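Local coordinates for DUF4848 domain-containing protein (PDB 4LB8) that is of unknown function but probably carries a lipoprotein-type signal in its full-length form and is probably exported to the bacterial cell envelope, at residues Ile19-Asp24 with Leu58-Gln63; Glu34-Ala39 with Phe133-Ser138; Phe224-Gly227 with Gly231-Pro234. One frame throughout, in Å; residues are numbered along the deposited sequence.

How the contacts relate
From the N terminus, strand 19-22 is met first; contact 1 closes a loop over it when the chain, after strand 27-30 and helices 33-44 and 48-57, brings Leu58-Gln63 back beside it. Contact 2 crosses contact 1: helix 33-44 starts inside that loop and finds its partner, strand 132-135, much later. The two share the mixed four-stranded sheet and touch, Ile19 CD1 lying 3.8 Å from Ala39 CB and Ile22 CD1 3.9 Å from Met134 SE. Contact 3 follows in series, a short local closure between strands 222-226 and 235-238 in the C-terminal beta region, its centre about 76 Å from that of contact 1.

Contact 1: residues Ile19-Asp24 with Leu58-Gln63; sequences IEVIND and LSFKSQ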
loop_
_atom_site.group_PDB
_atom_site.type_symbol
_atom_site.label_atom_id
_atom_site.label_comp_id
_atom_site.label_asym_id
_atom_site.label_seq_id
_atom_site.Cartn_x
_atom_site.Cartn_y
_atom_site.Cartn_z
ATOM N N ILE A 19 17.987 8.170 -41.015
ATOM C CA ILE A 19 17.592 6.863 -40.467
ATOM C C ILE A 19 17.673 5.897 -41.637
ATOM O O ILE A 19 17.124 6.180 -42.711
ATOM C CB ILE A 19 16.191 6.813 -39.763
ATOM C CG1 ILE A 19 15.988 7.988 -38.785
ATOM C CG2 ILE A 19 15.968 5.458 -39.056
ATOM C CD1 ILE A 19 14.512 8.231 -38.323
ATOM N N GLU A 20 18.365 4.777 -41.439
ATOM C CA GLU A 20 18.562 3.768 -42.470
ATOM C C GLU A 20 18.218 2.395 -41.907
ATOM O O GLU A 20 18.683 2.043 -40.825
ATOM C CB GLU A 20 20.019 3.824 -42.960
ATOM C CG GLU A 20 20.280 3.071 -44.246
ATOM C CD GLU A 20 21.740 2.901 -44.634
ATOM O OE1 GLU A 20 22.619 3.515 -43.985
ATOM O OE2 GLU A 20 22.001 2.143 -45.596
ATOM N N VAL A 21 17.389 1.635 -42.627
ATOM C CA VAL A 21 17.024 0.276 -42.236
ATOM C C VAL A 21 17.944 -0.654 -43.035
ATOM O O VAL A 21 17.935 -0.621 -44.271
ATOM C CB VAL A 21 15.513 -0.086 -42.386
ATOM C CG1 VAL A 21 15.154 -1.277 -41.510
ATOM C CG2 VAL A 21 14.598 1.102 -42.071
ATOM N N ILE A 22 18.796 -1.428 -42.328
ATOM C CA ILE A 22 19.766 -2.322 -42.964
ATOM C C ILE A 22 19.514 -3.789 -42.549
ATOM O O ILE A 22 18.533 -4.082 -41.865
ATOM C CB ILE A 22 21.234 -1.855 -42.671
ATOM C CG1 ILE A 22 21.643 -2.027 -41.182
ATOM C CG2 ILE A 22 21.468 -0.418 -43.168
ATOM C CD1 ILE A 22 23.187 -2.071 -40.902
ATOM N N ASN A 23 20.401 -4.698 -43.012
ATOM C CA ASN A 23 20.433 -6.145 -42.759
ATOM C C ASN A 23 19.069 -6.798 -43.059
ATOM O O ASN A 23 18.598 -7.670 -42.323
ATOM C CB ASN A 23 20.906 -6.426 -41.321
ATOM C CG ASN A 23 22.278 -5.865 -40.998
ATOM O OD1 ASN A 23 23.026 -5.389 -41.871
ATOM N ND2 ASN A 23 22.649 -5.926 -39.730
ATOM N N ASP A 24 18.452 -6.357 -44.165
ATOM C CA ASP A 24 17.158 -6.812 -44.680
ATOM C C ASP A 24 16.033 -6.600 -43.649
ATOM O O ASP A 24 15.363 -7.553 -43.237
ATOM C CB ASP A 24 17.225 -8.271 -45.184
ATOM C CG ASP A 24 18.331 -8.512 -46.206
ATOM O OD1 ASP A 24 18.260 -7.921 -47.315
ATOM O OD2 ASP A 24 19.277 -9.278 -45.892
ATOM N N LEU A 58 9.048 2.773 -42.783
ATOM C CA LEU A 58 10.413 2.266 -42.791
ATOM C C LEU A 58 10.497 0.739 -42.967
ATOM O O LEU A 58 11.604 0.201 -42.981
ATOM C CB LEU A 58 11.093 2.662 -41.476
ATOM C CG LEU A 58 11.393 4.133 -41.283
ATOM C CD1 LEU A 58 11.430 4.458 -39.837
ATOM C CD2 LEU A 58 12.743 4.506 -41.902
ATOM N N SER A 59 9.342 0.047 -43.099
ATOM C CA SER A 59 9.221 -1.421 -43.222
ATOM C C SER A 59 10.085 -2.137 -42.137
ATOM O O SER A 59 10.783 -3.130 -42.407
ATOM C CB SER A 59 9.587 -1.883 -44.631
ATOM O OG SER A 59 8.682 -1.363 -45.589
ATOM N N PHE A 60 10.033 -1.591 -40.908
ATOM C CA PHE A 60 10.795 -2.081 -39.766
ATOM C C PHE A 60 9.866 -2.396 -38.576
ATOM O O PHE A 60 9.133 -1.517 -38.117
ATOM C CB PHE A 60 11.888 -1.058 -39.369
ATOM C CG PHE A 60 12.744 -1.498 -38.207
ATOM C CD1 PHE A 60 13.690 -2.503 -38.360
ATOM C CD2 PHE A 60 12.562 -0.950 -36.942
ATOM C CE1 PHE A 60 14.443 -2.948 -37.271
ATOM C CE2 PHE A 60 13.322 -1.393 -35.854
ATOM C CZ PHE A 60 14.257 -2.386 -36.027
ATOM N N LYS A 61 9.903 -3.661 -38.096
ATOM C CA LYS A 61 9.150 -4.089 -36.920
ATOM C C LYS A 61 10.058 -3.914 -35.705
ATOM O O LYS A 61 11.095 -4.582 -35.596
ATOM C CB LYS A 61 8.632 -5.539 -37.056
ATOM C CG LYS A 61 7.811 -6.024 -35.859
ATOM C CD LYS A 61 6.717 -6.993 -36.291
ATOM C CE LYS A 61 6.204 -7.842 -35.153
ATOM N NZ LYS A 61 7.114 -8.982 -34.856
ATOM N N SER A 62 9.728 -2.951 -34.854
ATOM C CA SER A 62 10.506 -2.707 -33.653
ATOM C C SER A 62 9.798 -3.346 -32.478
ATOM O O SER A 62 8.675 -3.852 -32.632
ATOM C CB SER A 62 10.722 -1.214 -33.423
ATOM O OG SER A 62 9.536 -0.454 -33.583
ATOM N N GLN A 63 10.463 -3.345 -31.300
ATOM C CA GLN A 63 9.927 -3.882 -30.059
ATOM C C GLN A 63 8.624 -3.207 -29.697
ATOM O O GLN A 63 7.751 -3.864 -29.119
ATOM C CB GLN A 63 10.930 -3.740 -28.940
ATOM C CG GLN A 63 11.803 -4.960 -28.875
ATOM C CD GLN A 63 12.673 -4.976 -27.675
ATOM O OE1 GLN A 63 12.305 -4.471 -26.596
ATOM N NE2 GLN A 63 13.811 -5.633 -27.825
#
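Val21 divides its two methyls between Leu58 and Phe60. Val21 CG2 lies 3.3 Å from the carbonyl oxygen Leu58 O and 3.9 Å from the methyl Leu58 CD2, so it meets both the backbone and the side chain of one residue. The other branch, Val21 CG1, is anti to the backbone N (chi1 -159°) and reaches the Phe60 ring at CD1, 3.7 Å away, approaching it obliquely; it also touches Phe60 CB at 3.9 Å. A beta-branched residue suits this place because its two arms diverge directly from the strand. Ile19, two residues earlier and on the same side of strand 19-22, adds a looser contact, its CG2 4.4 Å from Leu58 CD2.

The partners lie at the end of helix 48-57. Ser59 has positive phi and closes that helix in a Schellman motif; the CB atoms on both sides of it, those of Leu58 and Phe60, point toward the strand. Phe60 is buried and also packs on Ile28 of the neighbouring strand 27-30, while Ile19 reaches Phe54 of the helix itself. Were Val21 cut back to an alanine, Phe60 CD1 and Leu58 CD2 would probably lose their methyl partners and a gap would open beside the strand. With methyls and a ring as the meeting groups, the side-chain contact is apolar, holding an outermost strand of the mixed sheet against the helix-to-helix turn by shape and hydrophobic burial.

Contact 2: residues Glu34-Ala39 with Phe133-Ser138; sequences ESYENA and FMIGDS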
loop_
_atom_site.group_PDB
_atom_site.type_symbol
_atom_site.label_atom_id
_atom_site.label_comp_id
_atom_site.label_asym_id
_atom_site.label_seq_id
_atom_site.Cartn_x
_atom_site.Cartn_y
_atom_site.Cartn_z
ATOM N N GLU A 34 23.670 12.539 -32.723
ATOM C CA GLU A 34 22.803 13.698 -32.946
ATOM C C GLU A 34 21.530 13.289 -33.706
ATOM O O GLU A 34 20.429 13.664 -33.288
ATOM C CB GLU A 34 23.591 14.796 -33.690
ATOM C CG GLU A 34 22.818 16.067 -34.007
ATOM C CD GLU A 34 23.251 16.787 -35.272
ATOM O OE1 GLU A 34 23.603 16.107 -36.265
ATOM O OE2 GLU A 34 23.193 18.038 -35.285
ATOM N N SER A 35 21.686 12.468 -34.762
ATOM C CA SER A 35 20.590 11.926 -35.566
ATOM C C SER A 35 19.672 11.061 -34.712
ATOM O O SER A 35 18.455 11.239 -34.743
ATOM C CB SER A 35 21.138 11.120 -36.742
ATOM O OG SER A 35 21.864 11.978 -37.604
ATOM N N TYR A 36 20.265 10.162 -33.916
ATOM C CA TYR A 36 19.562 9.235 -33.037
ATOM C C TYR A 36 18.737 10.015 -31.978
ATOM O O TYR A 36 17.524 9.807 -31.886
ATOM C CB TYR A 36 20.571 8.231 -32.395
ATOM C CG TYR A 36 20.126 7.685 -31.061
ATOM C CD1 TYR A 36 19.051 6.803 -30.969
ATOM C CD2 TYR A 36 20.707 8.127 -29.879
ATOM C CE1 TYR A 36 18.570 6.373 -29.736
ATOM C CE2 TYR A 36 20.238 7.701 -28.641
ATOM C CZ TYR A 36 19.161 6.833 -28.576
ATOM O OH TYR A 36 18.713 6.395 -27.362
ATOM N N GLU A 37 19.381 10.931 -31.225
ATOM C CA GLU A 37 18.732 11.714 -30.170
ATOM C C GLU A 37 17.610 12.563 -30.739
ATOM O O GLU A 37 16.575 12.676 -30.097
ATOM C CB GLU A 37 19.744 12.567 -29.393
ATOM C CG GLU A 37 20.488 11.760 -28.333
ATOM C CD GLU A 37 21.737 12.391 -27.746
ATOM O OE1 GLU A 37 22.339 13.259 -28.422
ATOM O OE2 GLU A 37 22.161 11.960 -26.646
ATOM N N ASN A 38 17.797 13.110 -31.961
ATOM C CA ASN A 38 16.784 13.894 -32.660
ATOM C C ASN A 38 15.613 13.028 -33.072
ATOM O O ASN A 38 14.476 13.395 -32.768
ATOM C CB ASN A 38 17.380 14.589 -33.875
ATOM C CG ASN A 38 17.869 15.970 -33.544
ATOM O OD1 ASN A 38 18.950 16.156 -32.955
ATOM N ND2 ASN A 38 17.029 16.961 -33.829
ATOM N N ALA A 39 15.875 11.870 -33.736
ATOM C CA ALA A 39 14.826 10.929 -34.151
ATOM C C ALA A 39 14.046 10.382 -32.945
ATOM O O ALA A 39 12.836 10.206 -33.041
ATOM C CB ALA A 39 15.425 9.785 -34.935
ATOM N N PHE A 133 20.261 -1.632 -32.089
ATOM C CA PHE A 133 20.244 -0.568 -33.097
ATOM C C PHE A 133 21.695 -0.157 -33.303
ATOM O O PHE A 133 22.566 -0.553 -32.508
ATOM C CB PHE A 133 19.315 0.616 -32.779
ATOM C CG PHE A 133 19.720 1.462 -31.605
ATOM C CD1 PHE A 133 19.320 1.124 -30.312
ATOM C CD2 PHE A 133 20.496 2.604 -31.784
ATOM C CE1 PHE A 133 19.715 1.898 -29.214
ATOM C CE2 PHE A 133 20.890 3.381 -30.687
ATOM C CZ PHE A 133 20.499 3.020 -29.409
HETATM N N MSE A 134 21.958 0.608 -34.379
HETATM C CA MSE A 134 23.312 1.019 -34.703
HETATM C C MSE A 134 23.477 2.516 -34.861
HETATM O O MSE A 134 22.571 3.190 -35.373
HETATM C CB MSE A 134 23.776 0.325 -35.984
HETATM C CG MSE A 134 24.067 -1.155 -35.793
HETATM SE SE MSE A 134 24.864 -1.903 -37.373
HETATM C CE MSE A 134 26.689 -1.259 -37.126
ATOM N N ILE A 135 24.664 3.027 -34.424
ATOM C CA ILE A 135 25.130 4.418 -34.608
ATOM C C ILE A 135 26.344 4.307 -35.529
ATOM O O ILE A 135 27.426 3.894 -35.075
ATOM C CB ILE A 135 25.437 5.209 -33.285
ATOM C CG1 ILE A 135 24.292 5.149 -32.228
ATOM C CG2 ILE A 135 25.877 6.658 -33.593
ATOM C CD1 ILE A 135 22.951 5.410 -32.707
ATOM N N GLY A 136 26.132 4.586 -36.815
ATOM C CA GLY A 136 27.152 4.427 -37.846
ATOM C C GLY A 136 27.611 2.980 -37.884
ATOM O O GLY A 136 26.788 2.077 -38.046
ATOM N N ASP A 137 28.911 2.737 -37.629
ATOM C CA ASP A 137 29.446 1.373 -37.627
ATOM C C ASP A 137 29.419 0.746 -36.223
ATOM O O ASP A 137 29.856 -0.404 -36.058
ATOM C CB ASP A 137 30.848 1.337 -38.230
ATOM C CG ASP A 137 30.840 1.373 -39.753
ATOM O OD1 ASP A 137 29.892 0.818 -40.357
ATOM O OD2 ASP A 137 31.794 1.938 -40.340
ATOM N N SER A 138 28.833 1.468 -35.237
ATOM C CA SER A 138 28.759 0.993 -33.857
ATOM C C SER A 138 27.427 0.373 -33.566
ATOM O O SER A 138 26.387 0.923 -33.911
ATOM C CB SER A 138 29.047 2.118 -32.861
ATOM O OG SER A 138 30.304 2.733 -33.099
#
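Tyr36 and Phe133 form the centre of an apolar helix-on-sheet contact, in which helix 33-44 lies against the mixed four-stranded sheet at strand 132-135. That strand ends in a beta hairpin: a type II' turn from Ile135 to Ser138 leads into strand 138-141, and Gly136 takes the positive phi of the turn easily. The turn is closed by paired backbone bonds, Ile135 N to Ser138 O and Ser138 N to Ile135 O, both 2.8 Å.

The ring planes of Tyr36 and Phe133 are nearly parallel, 18° apart, but displaced in their own planes until they barely overlap, with centroids 5.1 Å apart. Phe133 CE2 stands over one face of the tyrosine, toward its rim. Phe133 takes chi1 67°, which sets CG between the backbone N and the carbonyl carbon and carries the ring out from the strand to the helix. Phenylalanine fits this buried site, having only carbon to offer. Tyrosine suits the partly exposed position on the helix, since its ring can pack while its OH hydrogen-bonds Asn123 OD1. Phe30 of the adjacent strand meets the Tyr36 ring edge-to-face and packs on Phe133 and Ile135 as well, joining the three residues into one apolar cluster.

Ile135 completes the contact from farther along the strand: its CD1 lies in the plane of the Phe133 ring, at the edge, and reaches Tyr36 CB at 3.7 Å.

Contact 3: residues Phe224-Gly227 with Gly231-Pro234; sequences FAQG and GYGP
A single water bridges Gln226 and Gly227 to Tyr232 where the chain folds back between strands 222-226 and 235-238. It accepts from Gln226 NE2 at 3.0 Å and donates to two carbonyl oxygens, Gly227 O at 2.6 Å and Tyr232 O at 2.8 Å. Three bonds thus grip it, and both its hydrogens serve the backbone.

Glutamine suits this role because its amide sits on a long arm: with CG anti to the backbone N (chi1 -179°) and the chain extended beyond, NE2 reaches the water. The same nitrogen, Gln226 NE2, lies 4.1 Å from Tyr232 CE2, where the amide and ring planes stand 80° apart.

Closer to the strands the backbones meet directly. Pro234 CA makes a CA-H...O contact with Gln226 O at 3.1 Å, the angle at the hydrogen being 129°. The peptide bond before Pro234 is cis, a geometry proline adopts more readily than other residues, and Gly233 ahead of it has positive phi. A side chain on Gly233 would point at the carbonyls of Gln226 and Gly227, so glycine fits for two reasons. Beyond Pro234 the ordinary strand pairing takes over, with Gln226 bonded to Val235, and Pro234 itself packs on Ala45 of the second subunit.

At its outer end the connection relies on water, which supplies the hydrogen-bond donors for two carbonyl oxygens that, both being acceptors, cannot bond each other.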
loop_
_atom_site.group_PDB
_atom_site.type_symbol
_atom_site.label_atom_id
_atom_site.label_comp_id
_atom_site.label_asym_id
_atom_site.label_seq_id
_atom_site.Cartn_x
_atom_site.Cartn_y
_atom_site.Cartn_z
ATOM N N PHE A 224 -22.410 -12.119 17.994
ATOM C CA PHE A 224 -21.863 -10.792 18.218
ATOM C C PHE A 224 -22.114 -10.318 19.632
ATOM O O PHE A 224 -23.229 -10.459 20.153
ATOM C CB PHE A 224 -22.454 -9.804 17.218
ATOM C CG PHE A 224 -22.009 -8.365 17.332
ATOM C CD1 PHE A 224 -20.664 -8.023 17.216
ATOM C CD2 PHE A 224 -22.942 -7.341 17.453
ATOM C CE1 PHE A 224 -20.267 -6.688 17.260
ATOM C CE2 PHE A 224 -22.539 -6.004 17.504
ATOM C CZ PHE A 224 -21.207 -5.685 17.403
ATOM N N ALA A 225 -21.066 -9.732 20.244
ATOM C CA ALA A 225 -21.131 -9.151 21.582
ATOM C C ALA A 225 -21.689 -7.751 21.441
ATOM O O ALA A 225 -20.942 -6.784 21.300
ATOM C CB ALA A 225 -19.758 -9.148 22.234
ATOM N N GLN A 226 -23.035 -7.667 21.383
ATOM C CA GLN A 226 -23.792 -6.437 21.215
ATOM C C GLN A 226 -23.688 -5.573 22.475
ATOM O O GLN A 226 -23.911 -6.087 23.560
ATOM C CB GLN A 226 -25.250 -6.796 20.897
ATOM C CG GLN A 226 -26.167 -5.623 20.668
ATOM C CD GLN A 226 -27.552 -6.084 20.322
ATOM O OE1 GLN A 226 -27.807 -6.539 19.206
ATOM N NE2 GLN A 226 -28.477 -5.997 21.280
ATOM N N GLY A 227 -23.374 -4.287 22.317
ATOM C CA GLY A 227 -23.252 -3.335 23.422
ATOM C C GLY A 227 -24.578 -2.990 24.069
ATOM O O GLY A 227 -25.625 -3.373 23.547
ATOM N N GLY A 231 -30.868 0.028 28.022
ATOM C CA GLY A 231 -30.762 -0.675 29.298
ATOM C C GLY A 231 -30.751 -2.191 29.185
ATOM O O GLY A 231 -30.860 -2.879 30.209
ATOM N N TYR A 232 -30.629 -2.733 27.943
ATOM C CA TYR A 232 -30.553 -4.180 27.674
ATOM C C TYR A 232 -29.136 -4.510 27.128
ATOM O O TYR A 232 -28.564 -3.726 26.356
ATOM C CB TYR A 232 -31.690 -4.648 26.727
ATOM C CG TYR A 232 -31.481 -5.992 26.044
ATOM C CD1 TYR A 232 -31.440 -7.175 26.780
ATOM C CD2 TYR A 232 -31.389 -6.085 24.660
ATOM C CE1 TYR A 232 -31.263 -8.411 26.157
ATOM C CE2 TYR A 232 -31.212 -7.317 24.027
ATOM C CZ TYR A 232 -31.160 -8.477 24.779
ATOM O OH TYR A 232 -30.972 -9.691 24.160
ATOM N N GLY A 233 -28.580 -5.640 27.577
ATOM C CA GLY A 233 -27.237 -6.082 27.218
ATOM C C GLY A 233 -26.145 -5.495 28.108
ATOM O O GLY A 233 -26.460 -4.859 29.117
ATOM N N PRO A 234 -24.832 -5.646 27.784
ATOM C CA PRO A 234 -24.237 -6.344 26.630
ATOM C C PRO A 234 -24.675 -7.798 26.556
ATOM O O PRO A 234 -24.799 -8.468 27.574
ATOM C CB PRO A 234 -22.729 -6.202 26.876
ATOM C CG PRO A 234 -22.605 -5.963 28.350
ATOM C CD PRO A 234 -23.776 -5.093 28.653
HETATM O O HOH W 1 -27.640 -4.975 24.027
#